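Leucyl-tRNA synthetase subunit alpha (Aquifex aeolicus, PDB 3PZ5) charges leucine-specific tRNA with leucine, its isolated CP1 domain crystallised here being the editing module that probably hydrolyses mischarged tRNA. Local coordinates at residues E22-D27 with P52-I57; E88-V93 with A113-Y118. The protein carries 1 engineered substitution. One frame throughout, in Å; residues are numbered along the deposited sequence.

Interaction 1: E22-D27 with P52-I57; sequences ELIYID and PVLACI. Engineered in segment 22-27: Leu23 (natural residue Pro).
Ile24 is the bump of this contact: its CD1 pushes into a shallow hollow on the helix lined by Val53, Leu54 and Ile57. Val53 and Ile57 lie four residues, about one turn, apart with Leu54 between them in sequence; Val53 CG1 is 4.2 Å from Ile24 CD1, and Leu54 CD2 and Ile57 CD1 are each 4.4 Å from that methyl. The outer bond of Ile24 is extended (chi2 178°), which carries CD1 well out from the backbone. Deeper in, Ile26 and Leu54 cross obliquely, and their ends meet where Ile26 CD1 lies 4.0 Å from Leu54 CD1. Branched isoleucines suit extended chain, while branching at CG gives Leu54 two end methyls, CD1 for Ile26 and CD2 beside Ile24; the side chain also packs on Val18, Leu44 and Val97. At the exposed margin Glu22 and Ile57 reach toward each other tip to tip, with Glu22 OE2 3.6 Å from Ile57 CD1. The glutamate chain bends at chi2 (-76°), and its carboxylate oxygen borders the apolar patch. No hydrogen bond spans the two segments, so shape and apolar burial carry the contact. Ile24 and Ile26 present their CD1 methyls to the helix, whereas Tyr25 between them turns to Arg15, in a cation-pi contact, and to Tyr17, which the engineered Leu23 also touches. In the LeuRS editing domain this is helix 50-60 packed on the mixed sheet, with strand 25-30 and the residues leading into it at one side.

Interaction 2: E88-V93 with A113-Y118; sequences EDKEGV and ANYVLY
Asn114 holds out its amide against the backbone of Asp89 to Glu91. Its CG lies between the backbone N and the carbonyl carbon (chi1 62°), which brings CG close to the backbone of Glu91. There Asn114 OD1 accepts Glu91 N at 2.8 Å in a straight bond (175°), although the donor stands above the carbonyl plane. Asn114 N returns a bond to Glu91 O at 2.9 Å, and ND2 adds a weak one to Asp89 O. An amide suits this place because it both accepts and donates. An alanine here would probably leave Glu91 N and Asp89 O without these partners, while the bond from the backbone N at this position to Glu91 O would remain. Lys90 and Tyr115 cross at about a right angle: Lys90 bends at chi2 (-65°), bringing CD 3.8 Å from Tyr115 CD2, while NZ lies 3.5 Å from Tyr115 CB. The tyrosine hydroxyl bonds Asp135, and the carboxylate of Glu91 pairs with Lys75. Gly92 and Ala113 form a non-hydrogen-bonded pair with CA atoms 4.0 Å apart, a closeness that small residues permit. Where strand 107-113 ends, opposite the start of antiparallel strand 92-100, a type I beta turn from Ala113 to Val116 follows, and its asparagine side chain carries bonding on past the Gly92-Ala113 bridge.

Overall arrangement
Interaction 1 closes before interaction 2 opens along the chain, and all four segments belong to the one editing domain. Their centres lie 19 Å apart and their nearest atoms about 7 Å, so they do not touch, yet both reach the same mixed sheet. Strand 92-100 connects them: interaction 2 includes its first residues, whereas helix 50-60 of interaction 1 packs on Leu95 and Val97 farther along. Helix 66-78 is a second shared element, meeting Ala55 of the first contact and Val93 and Asn114 of the second. One contact thus joins a helix to the sheet by apolar packing; the other fastens the lead-in to a strand to a turn by hydrogen bonds, tying loops to the same sheet.

Interaction 1: E22-D27 with P52-I57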
loop_
_atom_site.group_PDB
_atom_site.type_symbol
_atom_site.label_atom_id
_atom_site.label_comp_id
_atom_site.label_asym_id
_atom_site.label_seq_id
_atom_site.Cartn_x
_atom_site.Cartn_y
_atom_site.Cartn_z
ATOM N N GLU A 22 -20.479 -4.128 -2.449
ATOM C CA GLU A 22 -20.833 -2.832 -1.882
ATOM C C GLU A 22 -19.742 -1.807 -2.160
ATOM O O GLU A 22 -18.581 -2.169 -2.333
ATOM C CB GLU A 22 -21.194 -2.913 -0.381
ATOM C CG GLU A 22 -20.473 -3.975 0.450
ATOM C CD GLU A 22 -20.995 -5.399 0.220
ATOM O OE1 GLU A 22 -22.199 -5.592 -0.096
ATOM O OE2 GLU A 22 -20.181 -6.332 0.354
ATOM N N LEU A 23 -20.131 -0.535 -2.232
ATOM C CA LEU A 23 -19.193 0.534 -2.550
ATOM C C LEU A 23 -18.345 0.899 -1.341
ATOM O O LEU A 23 -18.818 1.557 -0.408
ATOM C CB LEU A 23 -19.915 1.767 -3.099
ATOM C CG LEU A 23 -19.067 2.775 -3.895
ATOM C CD1 LEU A 23 -18.452 2.128 -5.145
ATOM C CD2 LEU A 23 -19.878 4.029 -4.274
ATOM N N ILE A 24 -17.095 0.440 -1.369
ATOM C CA ILE A 24 -16.111 0.736 -0.332
ATOM C C ILE A 24 -14.794 1.129 -0.994
ATOM O O ILE A 24 -14.355 0.497 -1.955
ATOM C CB ILE A 24 -15.871 -0.478 0.621
ATOM C CG1 ILE A 24 -17.181 -0.905 1.302
ATOM C CG2 ILE A 24 -14.800 -0.151 1.667
ATOM C CD1 ILE A 24 -17.051 -2.103 2.212
ATOM N N TYR A 25 -14.167 2.171 -0.469
ATOM C CA TYR A 25 -12.853 2.577 -0.929
ATOM C C TYR A 25 -11.917 2.811 0.250
ATOM O O TYR A 25 -12.362 3.057 1.370
ATOM C CB TYR A 25 -12.947 3.832 -1.807
ATOM C CG TYR A 25 -13.459 5.068 -1.093
ATOM C CD1 TYR A 25 -12.638 5.782 -0.214
ATOM C CD2 TYR A 25 -14.755 5.540 -1.313
ATOM C CE1 TYR A 25 -13.095 6.921 0.436
ATOM C CE2 TYR A 25 -15.224 6.682 -0.666
ATOM C CZ TYR A 25 -14.385 7.369 0.205
ATOM O OH TYR A 25 -14.827 8.499 0.858
ATOM N N ILE A 26 -10.619 2.733 -0.019
ATOM C CA ILE A 26 -9.608 2.963 0.994
ATOM C C ILE A 26 -8.789 4.186 0.605
ATOM O O ILE A 26 -8.037 4.168 -0.375
ATOM C CB ILE A 26 -8.688 1.731 1.181
ATOM C CG1 ILE A 26 -9.503 0.512 1.626
ATOM C CG2 ILE A 26 -7.583 2.033 2.191
ATOM C CD1 ILE A 26 -8.801 -0.826 1.418
ATOM N N ASP A 27 -8.960 5.261 1.361
ATOM C CA ASP A 27 -8.123 6.424 1.176
ATOM C C ASP A 27 -6.783 6.171 1.841
ATOM O O ASP A 27 -6.707 5.619 2.941
ATOM C CB ASP A 27 -8.790 7.686 1.717
ATOM C CG ASP A 27 -9.811 8.270 0.750
ATOM O OD1 ASP A 27 -9.843 7.844 -0.427
ATOM O OD2 ASP A 27 -10.579 9.168 1.165
ATOM N N PRO A 52 -11.905 -5.642 10.065
ATOM C CA PRO A 52 -12.933 -6.665 10.264
ATOM C C PRO A 52 -13.996 -6.698 9.157
ATOM O O PRO A 52 -14.478 -7.775 8.805
ATOM C CB PRO A 52 -13.561 -6.279 11.609
ATOM C CG PRO A 52 -13.195 -4.853 11.813
ATOM C CD PRO A 52 -11.843 -4.714 11.208
ATOM N N VAL A 53 -14.340 -5.533 8.614
ATOM C CA VAL A 53 -15.353 -5.428 7.558
ATOM C C VAL A 53 -14.944 -6.206 6.298
ATOM O O VAL A 53 -15.703 -7.044 5.792
ATOM C CB VAL A 53 -15.617 -3.952 7.183
ATOM C CG1 VAL A 53 -16.620 -3.846 6.038
ATOM C CG2 VAL A 53 -16.102 -3.174 8.393
ATOM N N LEU A 54 -13.742 -5.922 5.803
ATOM C CA LEU A 54 -13.226 -6.588 4.609
ATOM C C LEU A 54 -12.929 -8.063 4.865
ATOM O O LEU A 54 -13.159 -8.913 3.995
ATOM C CB LEU A 54 -11.988 -5.859 4.077
ATOM C CG LEU A 54 -12.187 -4.392 3.667
ATOM C CD1 LEU A 54 -10.870 -3.785 3.201
ATOM C CD2 LEU A 54 -13.272 -4.237 2.596
ATOM N N ALA A 55 -12.447 -8.362 6.073
ATOM C CA ALA A 55 -12.166 -9.740 6.486
ATOM C C ALA A 55 -13.394 -10.644 6.429
ATOM O O ALA A 55 -13.292 -11.796 6.007
ATOM C CB ALA A 55 -11.555 -9.773 7.872
ATOM N N CYS A 56 -14.545 -10.132 6.857
ATOM C CA CYS A 56 -15.771 -10.928 6.820
ATOM C C CYS A 56 -16.221 -11.183 5.385
ATOM O O CYS A 56 -16.574 -12.315 5.030
ATOM C CB CYS A 56 -16.897 -10.297 7.640
ATOM S SG CYS A 56 -18.242 -11.475 7.927
ATOM N N ILE A 57 -16.189 -10.126 4.572
ATOM C CA ILE A 57 -16.440 -10.225 3.135
ATOM C C ILE A 57 -15.494 -11.248 2.496
ATOM O O ILE A 57 -15.931 -12.111 1.726
ATOM C CB ILE A 57 -16.345 -8.835 2.441
ATOM C CG1 ILE A 57 -17.552 -7.975 2.831
ATOM C CG2 ILE A 57 -16.286 -8.979 0.926
ATOM C CD1 ILE A 57 -17.360 -6.482 2.630
#

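Interaction 2: E88-V93 with A113-Y118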
loop_
_atom_site.group_PDB
_atom_site.type_symbol
_atom_site.label_atom_id
_atom_site.label_comp_id
_atom_site.label_asym_id
_atom_site.label_seq_id
_atom_site.Cartn_x
_atom_site.Cartn_y
_atom_site.Cartn_z
ATOM N N GLU A 88 9.649 -6.505 16.701
ATOM C CA GLU A 88 9.075 -7.704 16.098
ATOM C C GLU A 88 9.145 -7.630 14.569
ATOM O O GLU A 88 8.877 -6.576 13.979
ATOM C CB GLU A 88 7.637 -7.912 16.608
ATOM C CG GLU A 88 6.689 -8.733 15.716
ATOM C CD GLU A 88 7.006 -10.232 15.656
ATOM O OE1 GLU A 88 7.850 -10.723 16.443
ATOM O OE2 GLU A 88 6.393 -10.926 14.813
ATOM N N ASP A 89 9.520 -8.748 13.944
ATOM C CA ASP A 89 9.554 -8.874 12.484
ATOM C C ASP A 89 8.174 -8.660 11.868
ATOM O O ASP A 89 7.153 -8.817 12.540
ATOM C CB ASP A 89 10.088 -10.252 12.075
ATOM C CG ASP A 89 11.571 -10.416 12.355
ATOM O OD1 ASP A 89 12.359 -9.525 11.964
ATOM O OD2 ASP A 89 11.952 -11.445 12.956
ATOM N N LYS A 90 8.154 -8.311 10.586
ATOM C CA LYS A 90 6.913 -8.062 9.862
ATOM C C LYS A 90 5.932 -9.215 10.039
ATOM O O LYS A 90 6.283 -10.379 9.823
ATOM C CB LYS A 90 7.189 -7.831 8.371
ATOM C CG LYS A 90 8.259 -6.778 8.064
ATOM C CD LYS A 90 7.845 -5.374 8.494
ATOM C CE LYS A 90 9.025 -4.424 8.438
ATOM N NZ LYS A 90 8.732 -3.130 9.098
ATOM N N GLU A 91 4.711 -8.882 10.452
ATOM C CA GLU A 91 3.656 -9.874 10.635
ATOM C C GLU A 91 2.331 -9.312 10.134
ATOM O O GLU A 91 1.973 -8.174 10.448
ATOM C CB GLU A 91 3.549 -10.277 12.107
ATOM C CG GLU A 91 2.558 -11.404 12.390
ATOM C CD GLU A 91 2.450 -11.765 13.871
ATOM O OE1 GLU A 91 3.190 -11.189 14.705
ATOM O OE2 GLU A 91 1.614 -12.637 14.203
ATOM N N GLY A 92 1.607 -10.108 9.357
ATOM C CA GLY A 92 0.358 -9.642 8.771
ATOM C C GLY A 92 -0.554 -10.737 8.266
ATOM O O GLY A 92 -0.159 -11.905 8.200
ATOM N N VAL A 93 -1.778 -10.345 7.909
ATOM C CA VAL A 93 -2.815 -11.275 7.439
ATOM C C VAL A 93 -3.521 -10.774 6.174
ATOM O O VAL A 93 -3.809 -9.581 6.038
ATOM C CB VAL A 93 -3.873 -11.579 8.543
ATOM C CG1 VAL A 93 -3.289 -12.477 9.629
ATOM C CG2 VAL A 93 -4.437 -10.291 9.147
ATOM N N ALA A 113 -1.237 -5.338 8.637
ATOM C CA ALA A 113 0.122 -5.618 9.111
ATOM C C ALA A 113 0.529 -4.808 10.329
ATOM O O ALA A 113 0.053 -3.688 10.534
ATOM C CB ALA A 113 1.131 -5.414 7.991
ATOM N N ASN A 114 1.435 -5.385 11.115
ATOM C CA ASN A 114 1.892 -4.799 12.371
ATOM C C ASN A 114 2.592 -3.441 12.256
ATOM O O ASN A 114 2.429 -2.584 13.117
ATOM C CB ASN A 114 2.788 -5.793 13.129
ATOM C CG ASN A 114 4.057 -6.152 12.370
ATOM O OD1 ASN A 114 4.075 -6.191 11.137
ATOM N ND2 ASN A 114 5.125 -6.431 13.112
ATOM N N TYR A 115 3.354 -3.256 11.181
ATOM C CA TYR A 115 4.252 -2.111 11.046
ATOM C C TYR A 115 3.562 -0.827 10.578
ATOM O O TYR A 115 4.202 0.219 10.448
ATOM C CB TYR A 115 5.423 -2.469 10.124
ATOM C CG TYR A 115 5.085 -2.506 8.645
ATOM C CD1 TYR A 115 5.346 -1.407 7.824
ATOM C CD2 TYR A 115 4.520 -3.642 8.064
ATOM C CE1 TYR A 115 5.044 -1.437 6.469
ATOM C CE2 TYR A 115 4.214 -3.678 6.710
ATOM C CZ TYR A 115 4.481 -2.574 5.918
ATOM O OH TYR A 115 4.181 -2.605 4.571
ATOM N N VAL A 116 2.262 -0.913 10.316
ATOM C CA VAL A 116 1.485 0.255 9.926
ATOM C C VAL A 116 0.651 0.726 11.105
ATOM O O VAL A 116 -0.220 0.003 11.594
ATOM C CB VAL A 116 0.605 -0.023 8.690
ATOM C CG1 VAL A 116 -0.279 1.170 8.374
ATOM C CG2 VAL A 116 1.485 -0.342 7.500
ATOM N N LEU A 117 0.939 1.942 11.558
ATOM C CA LEU A 117 0.274 2.525 12.715
ATOM C C LEU A 117 -0.998 3.257 12.320
ATOM O O LEU A 117 -1.035 3.947 11.300
ATOM C CB LEU A 117 1.222 3.480 13.448
ATOM C CG LEU A 117 2.468 2.858 14.087
ATOM C CD1 LEU A 117 3.491 3.939 14.419
ATOM C CD2 LEU A 117 2.105 2.037 15.330
ATOM N N TYR A 118 -2.035 3.104 13.142
ATOM C CA TYR A 118 -3.306 3.792 12.930
ATOM C C TYR A 118 -3.182 5.317 13.034
ATOM O O TYR A 118 -3.939 6.050 12.396
ATOM C CB TYR A 118 -4.371 3.273 13.905
ATOM C CG TYR A 118 -5.780 3.726 13.574
ATOM C CD1 TYR A 118 -6.287 3.592 12.276
ATOM C CD2 TYR A 118 -6.607 4.279 14.552
ATOM C CE1 TYR A 118 -7.574 4.005 11.957
ATOM C CE2 TYR A 118 -7.905 4.694 14.247
ATOM C CZ TYR A 118 -8.381 4.551 12.945
ATOM O OH TYR A 118 -9.658 4.953 12.617
#